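Local coordinates for transglutaminase-like domain-containing protein (Streptococcus suis, PDB 4XZ7), which probably catalyses transglutaminase-type acyl transfer between protein side chains and acts as an antiphagocytic virulence factor of the bacterium, at residues V341-Q346 and M355-N360; W306-G311 and D337-V342; V38-F43 and I82-K87; I14-W19 and N64-N69. All blocks are in the same frame, centred on the assembly; numbering follows the deposited sequence.

Contact 1: V341-Q346 and M355-N360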
loop_
_atom_site.group_PDB
_atom_site.type_symbol
_atom_site.label_atom_id
_atom_site.label_comp_id
_atom_site.label_asym_id
_atom_site.label_seq_id
_atom_site.Cartn_x
_atom_site.Cartn_y
_atom_site.Cartn_z
ATOM N N VAL B 341 -15.410 28.530 -19.337
ATOM C CA VAL B 341 -14.598 27.490 -19.947
ATOM C C VAL B 341 -13.242 28.030 -20.348
ATOM O O VAL B 341 -13.118 29.166 -20.810
ATOM C CB VAL B 341 -15.281 26.883 -21.163
ATOM C CG1 VAL B 341 -16.559 26.204 -20.735
ATOM C CG2 VAL B 341 -15.563 27.969 -22.197
ATOM N N VAL B 342 -12.228 27.204 -20.144
ATOM C CA VAL B 342 -10.863 27.537 -20.501
ATOM C C VAL B 342 -10.426 26.501 -21.506
ATOM O O VAL B 342 -10.647 25.314 -21.300
ATOM C CB VAL B 342 -9.930 27.537 -19.262
ATOM C CG1 VAL B 342 -8.456 27.513 -19.666
ATOM C CG2 VAL B 342 -10.235 28.724 -18.380
ATOM N N GLU B 343 -9.824 26.943 -22.606
ATOM C CA GLU B 343 -9.418 26.011 -23.653
ATOM C C GLU B 343 -8.152 25.259 -23.275
ATOM O O GLU B 343 -7.206 25.852 -22.761
ATOM C CB GLU B 343 -9.207 26.744 -24.971
ATOM C CG GLU B 343 -9.074 25.798 -26.127
ATOM C CD GLU B 343 -10.357 25.053 -26.385
ATOM O OE1 GLU B 343 -11.425 25.651 -26.158
ATOM O OE2 GLU B 343 -10.304 23.878 -26.804
ATOM N N ALA B 344 -8.146 23.950 -23.524
ATOM C CA ALA B 344 -6.981 23.106 -23.265
ATOM C C ALA B 344 -5.729 23.689 -23.917
ATOM O O ALA B 344 -5.728 23.986 -25.109
ATOM C CB ALA B 344 -7.228 21.683 -23.775
ATOM N N GLY B 345 -4.669 23.854 -23.133
ATOM C CA GLY B 345 -3.458 24.481 -23.634
ATOM C C GLY B 345 -3.328 25.920 -23.165
ATOM O O GLY B 345 -2.316 26.301 -22.569
ATOM N N GLN B 346 -4.351 26.723 -23.444
ATOM C CA GLN B 346 -4.417 28.083 -22.924
ATOM C C GLN B 346 -4.340 28.047 -21.412
ATOM O O GLN B 346 -4.901 27.152 -20.779
ATOM C CB GLN B 346 -5.703 28.784 -23.374
ATOM C CG GLN B 346 -5.480 29.969 -24.323
ATOM C CD GLN B 346 -4.851 31.178 -23.635
ATOM O OE1 GLN B 346 -4.649 31.187 -22.417
ATOM N NE2 GLN B 346 -4.547 32.208 -24.416
ATOM N N MET B 355 -13.802 25.349 -16.006
ATOM C CA MET B 355 -13.483 23.973 -16.358
ATOM C C MET B 355 -12.607 24.012 -17.602
ATOM O O MET B 355 -12.886 24.772 -18.535
ATOM C CB MET B 355 -14.752 23.145 -16.608
ATOM C CG MET B 355 -15.466 22.765 -15.314
ATOM S SD MET B 355 -14.432 21.641 -14.356
ATOM C CE MET B 355 -14.751 22.138 -12.667
ATOM N N ILE B 356 -11.542 23.217 -17.603
ATOM C CA ILE B 356 -10.636 23.148 -18.743
ATOM C C ILE B 356 -11.165 22.164 -19.784
ATOM O O ILE B 356 -11.082 20.957 -19.608
ATOM C CB ILE B 356 -9.207 22.743 -18.294
ATOM C CG1 ILE B 356 -8.679 23.769 -17.286
ATOM C CG2 ILE B 356 -8.283 22.615 -19.505
ATOM C CD1 ILE B 356 -7.286 23.487 -16.736
ATOM N N ILE B 357 -11.721 22.684 -20.870
ATOM C CA ILE B 357 -12.353 21.825 -21.865
ATOM C C ILE B 357 -11.473 21.672 -23.103
ATOM O O ILE B 357 -10.504 22.407 -23.278
ATOM C CB ILE B 357 -13.731 22.369 -22.278
ATOM C CG1 ILE B 357 -13.582 23.533 -23.258
ATOM C CG2 ILE B 357 -14.524 22.834 -21.050
ATOM C CD1 ILE B 357 -14.895 23.942 -23.912
ATOM N N ASP B 358 -11.810 20.716 -23.957
ATOM C CA ASP B 358 -11.082 20.511 -25.209
ATOM C C ASP B 358 -12.066 20.543 -26.390
ATOM O O ASP B 358 -12.745 19.553 -26.694
ATOM C CB ASP B 358 -10.295 19.192 -25.156
ATOM C CG ASP B 358 -9.654 18.809 -26.507
ATOM O OD1 ASP B 358 -9.531 19.663 -27.419
ATOM O OD2 ASP B 358 -9.264 17.629 -26.643
ATOM N N SER B 359 -12.131 21.688 -27.058
ATOM C CA SER B 359 -13.167 21.926 -28.053
ATOM C C SER B 359 -13.015 21.041 -29.282
ATOM O O SER B 359 -14.001 20.699 -29.935
ATOM C CB SER B 359 -13.166 23.398 -28.469
ATOM O OG SER B 359 -13.196 24.248 -27.329
ATOM N N ASN B 360 -11.779 20.678 -29.604
ATOM C CA ASN B 360 -11.534 19.805 -30.742
ATOM C C ASN B 360 -12.129 18.441 -30.450
ATOM O O ASN B 360 -12.829 17.854 -31.283
ATOM C CB ASN B 360 -10.036 19.698 -31.035
ATOM C CG ASN B 360 -9.397 21.050 -31.283
ATOM O OD1 ASN B 360 -9.939 21.880 -32.016
ATOM N ND2 ASN B 360 -8.249 21.289 -30.656
#

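Contact 2: W306-G311 and D337-V342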
loop_
_atom_site.group_PDB
_atom_site.type_symbol
_atom_site.label_atom_id
_atom_site.label_comp_id
_atom_site.label_asym_id
_atom_site.label_seq_id
_atom_site.Cartn_x
_atom_site.Cartn_y
_atom_site.Cartn_z
ATOM N N TRP B 306 -22.733 21.612 -26.071
ATOM C CA TRP B 306 -21.940 21.004 -25.010
ATOM C C TRP B 306 -22.194 21.777 -23.728
ATOM O O TRP B 306 -22.126 23.005 -23.720
ATOM C CB TRP B 306 -20.453 21.011 -25.364
ATOM C CG TRP B 306 -20.068 19.932 -26.306
ATOM C CD1 TRP B 306 -19.943 20.022 -27.666
ATOM C CD2 TRP B 306 -19.768 18.581 -25.961
ATOM N NE1 TRP B 306 -19.578 18.794 -28.191
ATOM C CE2 TRP B 306 -19.465 17.895 -27.160
ATOM C CE3 TRP B 306 -19.730 17.878 -24.753
ATOM C CZ2 TRP B 306 -19.123 16.551 -27.178
ATOM C CZ3 TRP B 306 -19.396 16.545 -24.772
ATOM C CH2 TRP B 306 -19.087 15.895 -25.971
ATOM N N HIS B 307 -22.496 21.053 -22.658
ATOM C CA HIS B 307 -22.809 21.649 -21.365
ATOM C C HIS B 307 -21.883 21.162 -20.259
ATOM O O HIS B 307 -21.464 19.994 -20.256
ATOM C CB HIS B 307 -24.250 21.333 -20.961
ATOM C CG HIS B 307 -25.264 21.733 -21.982
ATOM N ND1 HIS B 307 -25.727 23.026 -22.102
ATOM C CD2 HIS B 307 -25.888 21.017 -22.943
ATOM C CE1 HIS B 307 -26.606 23.082 -23.085
ATOM N NE2 HIS B 307 -26.720 21.876 -23.613
ATOM N N THR B 308 -21.586 22.047 -19.310
ATOM C CA THR B 308 -20.937 21.621 -18.074
ATOM C C THR B 308 -21.993 21.202 -17.052
ATOM O O THR B 308 -22.903 21.974 -16.717
ATOM C CB THR B 308 -20.049 22.720 -17.479
ATOM O OG1 THR B 308 -19.283 23.322 -18.526
ATOM C CG2 THR B 308 -19.107 22.133 -16.438
ATOM N N ILE B 309 -21.881 19.959 -16.603
ATOM C CA ILE B 309 -22.741 19.386 -15.584
ATOM C C ILE B 309 -21.937 19.028 -14.333
ATOM O O ILE B 309 -21.063 18.146 -14.377
ATOM C CB ILE B 309 -23.453 18.126 -16.097
ATOM C CG1 ILE B 309 -24.201 18.440 -17.389
ATOM C CG2 ILE B 309 -24.388 17.576 -15.022
ATOM C CD1 ILE B 309 -25.367 19.414 -17.193
ATOM N N ASP B 310 -22.209 19.762 -13.248
ATOM C CA ASP B 310 -21.615 19.532 -11.925
ATOM C C ASP B 310 -22.530 18.627 -11.101
ATOM O O ASP B 310 -23.595 19.065 -10.655
ATOM C CB ASP B 310 -21.407 20.856 -11.185
ATOM C CG ASP B 310 -20.459 20.731 -9.997
ATOM O OD1 ASP B 310 -19.924 21.777 -9.585
ATOM O OD2 ASP B 310 -20.231 19.608 -9.481
ATOM N N GLY B 311 -22.129 17.377 -10.911
ATOM C CA GLY B 311 -22.962 16.407 -10.228
ATOM C C GLY B 311 -22.841 16.512 -8.721
ATOM O O GLY B 311 -23.482 15.763 -7.978
ATOM N N ASP B 337 -24.145 24.601 -17.026
ATOM C CA ASP B 337 -23.313 25.634 -17.641
ATOM C C ASP B 337 -23.027 26.820 -16.750
ATOM O O ASP B 337 -23.057 27.961 -17.209
ATOM C CB ASP B 337 -23.964 26.140 -18.925
ATOM C CG ASP B 337 -23.928 25.118 -20.015
ATOM O OD1 ASP B 337 -22.958 24.337 -20.030
ATOM O OD2 ASP B 337 -24.854 25.091 -20.850
ATOM N N SER B 338 -22.742 26.560 -15.485
ATOM C CA SER B 338 -22.472 27.645 -14.561
ATOM C C SER B 338 -20.975 27.953 -14.493
ATOM O O SER B 338 -20.548 28.853 -13.760
ATOM C CB SER B 338 -23.003 27.304 -13.175
ATOM O OG SER B 338 -22.231 26.281 -12.590
ATOM N N TYR B 339 -20.184 27.199 -15.253
ATOM C CA TYR B 339 -18.737 27.399 -15.298
ATOM C C TYR B 339 -18.288 28.210 -16.506
ATOM O O TYR B 339 -18.851 28.087 -17.591
ATOM C CB TYR B 339 -18.014 26.051 -15.313
ATOM C CG TYR B 339 -17.972 25.395 -13.965
ATOM C CD1 TYR B 339 -16.878 25.568 -13.117
ATOM C CD2 TYR B 339 -19.035 24.613 -13.524
ATOM C CE1 TYR B 339 -16.850 24.973 -11.874
ATOM C CE2 TYR B 339 -19.017 24.014 -12.283
ATOM C CZ TYR B 339 -17.929 24.193 -11.462
ATOM O OH TYR B 339 -17.917 23.579 -10.226
ATOM N N ASP B 340 -17.254 29.023 -16.319
ATOM C CA ASP B 340 -16.537 29.575 -17.458
ATOM C C ASP B 340 -15.704 28.453 -18.048
ATOM O O ASP B 340 -15.344 27.511 -17.348
ATOM C CB ASP B 340 -15.652 30.751 -17.050
ATOM C CG ASP B 340 -16.450 31.976 -16.691
ATOM O OD1 ASP B 340 -17.547 32.148 -17.256
ATOM O OD2 ASP B 340 -15.983 32.762 -15.843
ATOM N N VAL B 341 -15.410 28.530 -19.337
ATOM C CA VAL B 341 -14.598 27.490 -19.947
ATOM C C VAL B 341 -13.242 28.030 -20.348
ATOM O O VAL B 341 -13.118 29.166 -20.810
ATOM C CB VAL B 341 -15.281 26.883 -21.163
ATOM C CG1 VAL B 341 -16.559 26.204 -20.735
ATOM C CG2 VAL B 341 -15.563 27.969 -22.197
ATOM N N VAL B 342 -12.228 27.204 -20.144
ATOM C CA VAL B 342 -10.863 27.537 -20.501
ATOM C C VAL B 342 -10.426 26.501 -21.506
ATOM O O VAL B 342 -10.647 25.314 -21.300
ATOM C CB VAL B 342 -9.930 27.537 -19.262
ATOM C CG1 VAL B 342 -8.456 27.513 -19.666
ATOM C CG2 VAL B 342 -10.235 28.724 -18.380
HETATM O O HOH W 1 -20.097 25.928 -18.547
#

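Contact 3: V38-F43 and I82-K87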
loop_
_atom_site.group_PDB
_atom_site.type_symbol
_atom_site.label_atom_id
_atom_site.label_comp_id
_atom_site.label_asym_id
_atom_site.label_seq_id
_atom_site.Cartn_x
_atom_site.Cartn_y
_atom_site.Cartn_z
ATOM N N VAL B 38 -14.040 -25.909 12.777
ATOM C CA VAL B 38 -12.627 -25.897 12.425
ATOM C C VAL B 38 -11.848 -24.935 13.302
ATOM O O VAL B 38 -12.178 -23.752 13.380
ATOM C CB VAL B 38 -12.399 -25.512 10.951
ATOM C CG1 VAL B 38 -10.902 -25.540 10.641
ATOM C CG2 VAL B 38 -13.186 -26.462 10.023
ATOM N N LEU B 39 -10.819 -25.464 13.961
ATOM C CA LEU B 39 -9.925 -24.680 14.801
ATOM C C LEU B 39 -8.617 -24.482 14.084
ATOM O O LEU B 39 -8.081 -25.413 13.505
ATOM C CB LEU B 39 -9.668 -25.370 16.140
ATOM C CG LEU B 39 -10.910 -25.610 17.001
ATOM C CD1 LEU B 39 -10.570 -26.459 18.224
ATOM C CD2 LEU B 39 -11.522 -24.276 17.409
ATOM N N LYS B 40 -8.100 -23.263 14.127
ATOM C CA LYS B 40 -6.787 -22.986 13.579
ATOM C C LYS B 40 -5.840 -22.711 14.731
ATOM O O LYS B 40 -6.112 -21.859 15.582
ATOM C CB LYS B 40 -6.824 -21.793 12.621
ATOM C CG LYS B 40 -5.469 -21.468 12.016
ATOM C CD LYS B 40 -5.567 -20.435 10.880
ATOM C CE LYS B 40 -4.180 -20.182 10.262
ATOM N NZ LYS B 40 -4.181 -19.214 9.126
ATOM N N LEU B 41 -4.725 -23.420 14.756
ATOM C CA LEU B 41 -3.792 -23.298 15.867
ATOM C C LEU B 41 -3.216 -21.901 15.908
ATOM O O LEU B 41 -2.671 -21.416 14.915
ATOM C CB LEU B 41 -2.678 -24.325 15.755
ATOM C CG LEU B 41 -3.056 -25.790 15.921
ATOM C CD1 LEU B 41 -1.790 -26.647 16.038
ATOM C CD2 LEU B 41 -3.962 -25.964 17.150
ATOM N N GLY B 42 -3.353 -21.257 17.060
ATOM C CA GLY B 42 -2.804 -19.932 17.273
ATOM C C GLY B 42 -3.867 -18.857 17.233
ATOM O O GLY B 42 -3.570 -17.681 17.460
ATOM N N PHE B 43 -5.109 -19.255 16.971
ATOM C CA PHE B 43 -6.209 -18.300 16.831
ATOM C C PHE B 43 -7.333 -18.572 17.820
ATOM O O PHE B 43 -7.721 -19.717 18.018
ATOM C CB PHE B 43 -6.744 -18.319 15.382
ATOM C CG PHE B 43 -5.770 -17.736 14.375
ATOM C CD1 PHE B 43 -4.655 -18.448 13.976
ATOM C CD2 PHE B 43 -5.957 -16.464 13.858
ATOM C CE1 PHE B 43 -3.744 -17.908 13.081
ATOM C CE2 PHE B 43 -5.055 -15.923 12.943
ATOM C CZ PHE B 43 -3.943 -16.641 12.567
ATOM N N ILE B 82 -12.102 -30.078 13.437
ATOM C CA ILE B 82 -10.894 -30.315 12.664
ATOM C C ILE B 82 -9.843 -29.286 13.050
ATOM O O ILE B 82 -10.157 -28.113 13.190
ATOM C CB ILE B 82 -11.188 -30.259 11.156
ATOM C CG1 ILE B 82 -12.122 -31.420 10.791
ATOM C CG2 ILE B 82 -9.874 -30.300 10.354
ATOM C CD1 ILE B 82 -12.731 -31.332 9.411
ATOM N N LEU B 83 -8.609 -29.731 13.267
ATOM C CA LEU B 83 -7.516 -28.826 13.604
ATOM C C LEU B 83 -6.678 -28.533 12.379
ATOM O O LEU B 83 -6.220 -29.457 11.716
ATOM C CB LEU B 83 -6.615 -29.429 14.681
ATOM C CG LEU B 83 -6.930 -29.307 16.175
ATOM C CD1 LEU B 83 -8.397 -29.240 16.442
ATOM C CD2 LEU B 83 -6.331 -30.516 16.875
ATOM N N VAL B 84 -6.442 -27.256 12.095
ATOM C CA VAL B 84 -5.558 -26.889 10.996
ATOM C C VAL B 84 -4.504 -25.896 11.464
ATOM O O VAL B 84 -4.617 -25.336 12.546
ATOM C CB VAL B 84 -6.339 -26.255 9.834
ATOM C CG1 VAL B 84 -7.390 -27.197 9.345
ATOM C CG2 VAL B 84 -6.977 -24.931 10.304
ATOM N N MET B 85 -3.491 -25.649 10.638
ATOM C CA MET B 85 -2.520 -24.607 10.961
ATOM C C MET B 85 -1.925 -24.052 9.679
ATOM O O MET B 85 -1.922 -24.743 8.661
ATOM C CB MET B 85 -1.426 -25.148 11.883
ATOM C CG MET B 85 -0.459 -26.083 11.220
ATOM S SD MET B 85 0.870 -26.678 12.286
ATOM C CE MET B 85 1.745 -27.653 11.083
ATOM N N ASN B 86 -1.456 -22.802 9.730
ATOM C CA ASN B 86 -0.816 -22.156 8.581
ATOM C C ASN B 86 0.277 -23.028 7.998
ATOM O O ASN B 86 1.067 -23.625 8.737
ATOM C CB ASN B 86 -0.246 -20.791 8.972
ATOM C CG ASN B 86 -1.163 -19.643 8.581
ATOM O OD1 ASN B 86 -1.768 -19.659 7.507
ATOM N ND2 ASN B 86 -1.281 -18.643 9.459
ATOM N N LYS B 87 0.306 -23.127 6.669
ATOM C CA LYS B 87 1.247 -24.008 5.980
ATOM C C LYS B 87 2.729 -23.806 6.361
ATOM O O LYS B 87 3.502 -24.767 6.359
ATOM C CB LYS B 87 1.076 -23.865 4.457
ATOM C CG LYS B 87 -0.185 -24.550 3.889
ATOM C CD LYS B 87 -0.207 -24.515 2.347
ATOM C CE LYS B 87 -1.293 -25.413 1.744
ATOM N NZ LYS B 87 -0.811 -26.778 1.405
HETATM O O HOH W 2 -1.678 -21.604 12.256
#

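Contact 4: I14-W19 and N64-N69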
loop_
_atom_site.group_PDB
_atom_site.type_symbol
_atom_site.label_atom_id
_atom_site.label_comp_id
_atom_site.label_asym_id
_atom_site.label_seq_id
_atom_site.Cartn_x
_atom_site.Cartn_y
_atom_site.Cartn_z
ATOM N N ILE B 14 1.490 -36.578 15.911
ATOM C CA ILE B 14 0.752 -35.618 15.100
ATOM C C ILE B 14 1.186 -35.681 13.636
ATOM O O ILE B 14 2.334 -35.371 13.305
ATOM C CB ILE B 14 0.950 -34.187 15.605
ATOM C CG1 ILE B 14 0.366 -34.032 17.013
ATOM C CG2 ILE B 14 0.313 -33.195 14.642
ATOM C CD1 ILE B 14 0.307 -32.604 17.476
ATOM N N GLU B 15 0.272 -36.094 12.763
ATOM C CA GLU B 15 0.521 -36.056 11.330
ATOM C C GLU B 15 0.021 -34.753 10.771
ATOM O O GLU B 15 -1.020 -34.234 11.196
ATOM C CB GLU B 15 -0.166 -37.213 10.600
ATOM C CG GLU B 15 0.226 -38.594 11.056
ATOM C CD GLU B 15 -0.645 -39.659 10.422
ATOM O OE1 GLU B 15 -0.587 -39.819 9.181
ATOM O OE2 GLU B 15 -1.404 -40.320 11.162
ATOM N N VAL B 16 0.759 -34.230 9.798
ATOM C CA VAL B 16 0.379 -33.018 9.101
ATOM C C VAL B 16 0.105 -33.382 7.645
ATOM O O VAL B 16 1.019 -33.770 6.923
ATOM C CB VAL B 16 1.482 -31.953 9.215
ATOM C CG1 VAL B 16 1.093 -30.692 8.482
ATOM C CG2 VAL B 16 1.756 -31.657 10.679
ATOM N N LEU B 17 -1.159 -33.287 7.230
ATOM C CA LEU B 17 -1.562 -33.705 5.883
ATOM C C LEU B 17 -2.162 -32.550 5.104
ATOM O O LEU B 17 -2.554 -31.549 5.684
ATOM C CB LEU B 17 -2.576 -34.848 5.950
ATOM C CG LEU B 17 -2.309 -36.061 6.837
ATOM C CD1 LEU B 17 -3.457 -37.037 6.694
ATOM C CD2 LEU B 17 -1.011 -36.731 6.454
ATOM N N ASN B 18 -2.245 -32.677 3.783
ATOM C CA ASN B 18 -2.943 -31.656 3.009
ATOM C C ASN B 18 -4.362 -32.108 2.754
ATOM O O ASN B 18 -4.743 -33.211 3.153
ATOM C CB ASN B 18 -2.233 -31.357 1.688
ATOM C CG ASN B 18 -2.045 -32.590 0.822
ATOM O OD1 ASN B 18 -2.668 -33.634 1.037
ATOM N ND2 ASN B 18 -1.174 -32.469 -0.175
ATOM N N TRP B 19 -5.136 -31.270 2.074
ATOM C CA TRP B 19 -6.550 -31.551 1.910
ATOM C C TRP B 19 -6.824 -32.891 1.235
ATOM O O TRP B 19 -7.773 -33.569 1.593
ATOM C CB TRP B 19 -7.256 -30.448 1.127
ATOM C CG TRP B 19 -8.639 -30.889 0.791
ATOM C CD1 TRP B 19 -9.145 -31.132 -0.450
ATOM C CD2 TRP B 19 -9.681 -31.221 1.724
ATOM N NE1 TRP B 19 -10.448 -31.563 -0.351
ATOM C CE2 TRP B 19 -10.799 -31.628 0.972
ATOM C CE3 TRP B 19 -9.779 -31.192 3.122
ATOM C CZ2 TRP B 19 -12.005 -32.007 1.568
ATOM C CZ3 TRP B 19 -10.970 -31.572 3.714
ATOM C CH2 TRP B 19 -12.070 -31.973 2.937
ATOM N N ASN B 64 -2.534 -26.661 6.452
ATOM C CA ASN B 64 -2.533 -28.112 6.509
ATOM C C ASN B 64 -3.425 -28.606 7.640
ATOM O O ASN B 64 -3.855 -27.831 8.478
ATOM C CB ASN B 64 -1.114 -28.631 6.660
ATOM C CG ASN B 64 -0.314 -28.465 5.384
ATOM O OD1 ASN B 64 -0.775 -28.852 4.313
ATOM N ND2 ASN B 64 0.863 -27.859 5.484
ATOM N N PHE B 65 -3.698 -29.901 7.651
ATOM C CA PHE B 65 -4.675 -30.477 8.549
ATOM C C PHE B 65 -3.919 -31.377 9.496
ATOM O O PHE B 65 -2.926 -31.980 9.098
ATOM C CB PHE B 65 -5.739 -31.252 7.764
ATOM C CG PHE B 65 -6.567 -30.382 6.860
ATOM C CD1 PHE B 65 -6.102 -30.024 5.603
ATOM C CD2 PHE B 65 -7.800 -29.894 7.286
ATOM C CE1 PHE B 65 -6.849 -29.201 4.778
ATOM C CE2 PHE B 65 -8.553 -29.067 6.465
ATOM C CZ PHE B 65 -8.075 -28.720 5.213
ATOM N N LEU B 66 -4.374 -31.466 10.742
ATOM C CA LEU B 66 -3.709 -32.324 11.717
ATOM C C LEU B 66 -4.480 -33.599 11.965
ATOM O O LEU B 66 -5.707 -33.578 12.098
ATOM C CB LEU B 66 -3.525 -31.589 13.047
ATOM C CG LEU B 66 -2.682 -30.325 13.015
ATOM C CD1 LEU B 66 -2.335 -29.939 14.435
ATOM C CD2 LEU B 66 -1.419 -30.567 12.203
ATOM N N VAL B 67 -3.760 -34.710 12.039
ATOM C CA VAL B 67 -4.340 -35.945 12.525
ATOM C C VAL B 67 -3.593 -36.305 13.803
ATOM O O VAL B 67 -2.376 -36.399 13.805
ATOM C CB VAL B 67 -4.246 -37.091 11.496
ATOM C CG1 VAL B 67 -4.911 -38.341 12.035
ATOM C CG2 VAL B 67 -4.897 -36.679 10.182
ATOM N N ILE B 68 -4.317 -36.481 14.899
ATOM C CA ILE B 68 -3.664 -36.699 16.187
ATOM C C ILE B 68 -4.010 -38.059 16.767
ATOM O O ILE B 68 -5.179 -38.343 17.068
ATOM C CB ILE B 68 -4.037 -35.587 17.183
ATOM C CG1 ILE B 68 -3.634 -34.238 16.593
ATOM C CG2 ILE B 68 -3.354 -35.821 18.530
ATOM C CD1 ILE B 68 -3.972 -33.079 17.444
ATOM N N ASN B 69 -2.985 -38.899 16.920
ATOM C CA ASN B 69 -3.170 -40.274 17.399
ATOM C C ASN B 69 -4.200 -41.022 16.549
ATOM O O ASN B 69 -5.044 -41.763 17.066
ATOM C CB ASN B 69 -3.583 -40.299 18.876
ATOM C CG ASN B 69 -2.492 -39.766 19.805
ATOM O OD1 ASN B 69 -1.375 -39.483 19.377
ATOM N ND2 ASN B 69 -2.815 -39.645 21.085
HETATM O O HOH W 3 -2.029 -39.323 14.331
#

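Contact 1: V341-Q346 and M355-N360
The carboxylate of Glu343 is gripped at both oxygens by Ser359: OE2 accepts from the backbone N of Ser359 at 2.9 Å, nearly straight at 170°, and OE1 takes the hydroxyl OG of Ser359 at 2.5 Å. Each oxygen offers its syn lone pair, so the serine sits in the fork of the acid. Glu343 CG is anti to the backbone N (chi1 -168°), and a bend at chi2 (66°) then swings CD toward the helix start. Ser359 opens the helix 359-365 just after its N-cap Asp358, and a carboxylate there would be favoured by the helix end, although Asp358 OD1, 4.3 Å from Glu343 OE2, may partly offset this. Behind this clasp the two strands run parallel. Val342 makes two bonds to the one neighbour strand, its N to Met355 O at 3.0 Å and its O to Ile357 N at 2.9 Å; Ala344 N reaches Ile357 O at 2.8 Å and ends the ladder. On the Val341 face, Val341 CG1 touches Ile357 CG2 at 3.9 Å, the two side chains crossing obliquely, whereas Val342 and Ile356 lie on the reverse face. Strand 340-343 is an edge strand of the five-stranded sheet; strand 354-357 separates it from strand 282-288, whose Tyr283 bonds Asp358 N through its hydroxyl, while Arg299 of strand 294-302 packs against Val341 and Ile357.

Contact 2: W306-G311 and D337-V342
The imidazole of His307 meets the carboxylate of Asp337 at its edge, the two planes 28° apart, while the ring of Tyr302 stacks on the imidazole. His307 ND1 donates to Asp337 OD2 at 2.6 Å, almost straight (170°) and with OD2 close to the ring plane, on the syn side of the acid. The second flat group, the Tyr339 ring, has Asp310 OD1 at its edge: the phenol OH donates to OD1 at 2.8 Å from above the carboxylate plane. Thr308 CG2 comes obliquely to Tyr339 CD2, 3.8 Å away. The other oxygen of Asp337, OD1, accepts from Thr308 N at 2.8 Å, and Asp337 N returns a bond to Thr308 O at 2.9 Å, so one residue holds the strand end by backbone and side chain together. Water 1 links Tyr339 O to Thr308 OG1, which is also bonded to Arg299. His307 NE2 is bonded to the carbonyl O of Tyr302; with both ring nitrogens facing acceptors, a protonated imidazolium paired with Asp337 seems likely. Asp310 OD2 bonds His295 NE2, consistent with the His-Asp pair of the Cys-His-Asp triad in transglutaminase-like folds; Tyr339, gripping the other oxygen, would then act from the second shell to fix the carboxylate.

Contact 3: V38-F43 and I82-K87
Two parallel strands, 38-40 and 82-86, are zipped together in the buried middle of the mixed sheet in the N-terminal part of the chain. Leu39 bonds strand 82-86 through both its N and its O: N donates to Ile82 O and O accepts from Val84 N, both at 2.8 Å, and Leu41 N follows with Val84 O at 2.9 Å. Beyond that point the strands part, and water 2 fills the next rung by donating to Leu41 O and accepting from Asn86 N. A type II turn from Lys40 to Phe43, with Gly42 at its third position, carries the first strand away. On one face Val38 CG1 meets Val84 CG2 at 4.0 Å, the side chains about perpendicular; Val84 CG2, set between the backbone N and carbonyl carbon, also presses on Leu39 O at 3.4 Å. Lys40 is stretched out fully and lays its CE by the amide of Asn86, with a weak bond from NZ to OD1. On the reverse face Leu39 and Leu83 lie side by side, CD1 to CD1 at 4.0 Å. Leu56 of helix 53-59 covers Val38 and Ile82, Ile158 of strand 157-167 packs on Leu41 and Leu83, and strands 48-51 and 63-68 continue the sheet on the two sides.

Contact 4: I14-W19 and N64-N69
An antiparallel strand pair that runs straight into a helix N-cap joins residues 14-19 to strand 63-68. Glu15 and Val67 form one hydrogen-bonded pair, N to O at 2.9 Å in both directions, and Leu17 and Phe65 the next, where Phe65 N reaches Leu17 O at 2.8 Å. On the Ile14 face, Ile14 CG1 lies beside Ile68 CG1 at 4.0 Å, and Leu66 CD2 is pressed by Val16 CG2 at 3.7 Å; the side chains of Val16 and Asn64 cross at about a right angle, with Val16 CG1 3.5 Å from Asn64 CB. Strand 14-17 is thus added to the N-terminal mixed sheet through strand 63-68, which bonds on its other side to strand 79-86. The chain then turns at Asn18, which, with CG between the backbone N and the carbonyl carbon (chi1 57°), caps helix 19-29, its OD1 accepting from Ala21 N. On the reverse face Leu17 CD1 packs on Val67 CG2 at 3.8 Å. Farther along this face the Phe65 ring has Leu17 O at its edge and meets Trp19 obliquely, planes at 53°, with Phe65 CZ 3.7 Å from Trp19 CE3. Phe22 of the same helix stacks on Phe65, and Trp19 also touches Leu56 and Glu57 of helix 53-59.

Overall arrangement
The four contacts form two pairs at opposite ends of an elongated chain. Contacts 3 and 4, centres about 10 Å apart, come first and alternate along the sequence; strands 63-68 and 79-86 are neighbours in one mixed sheet and bond the two contacts directly. Contacts 2 and 1 follow, centres about 11 Å apart, sharing Val341 and Val342 on strand 340-343 of the five-stranded sheet, with Met355 packed on Tyr339 and Thr308. Between the pairs, centres lie about 58 to 67 Å apart and no atoms touch. The transglutaminase-like region, with its probable active-site elements, is therefore well separated from the N-terminal sheet within this piece of the longer protein.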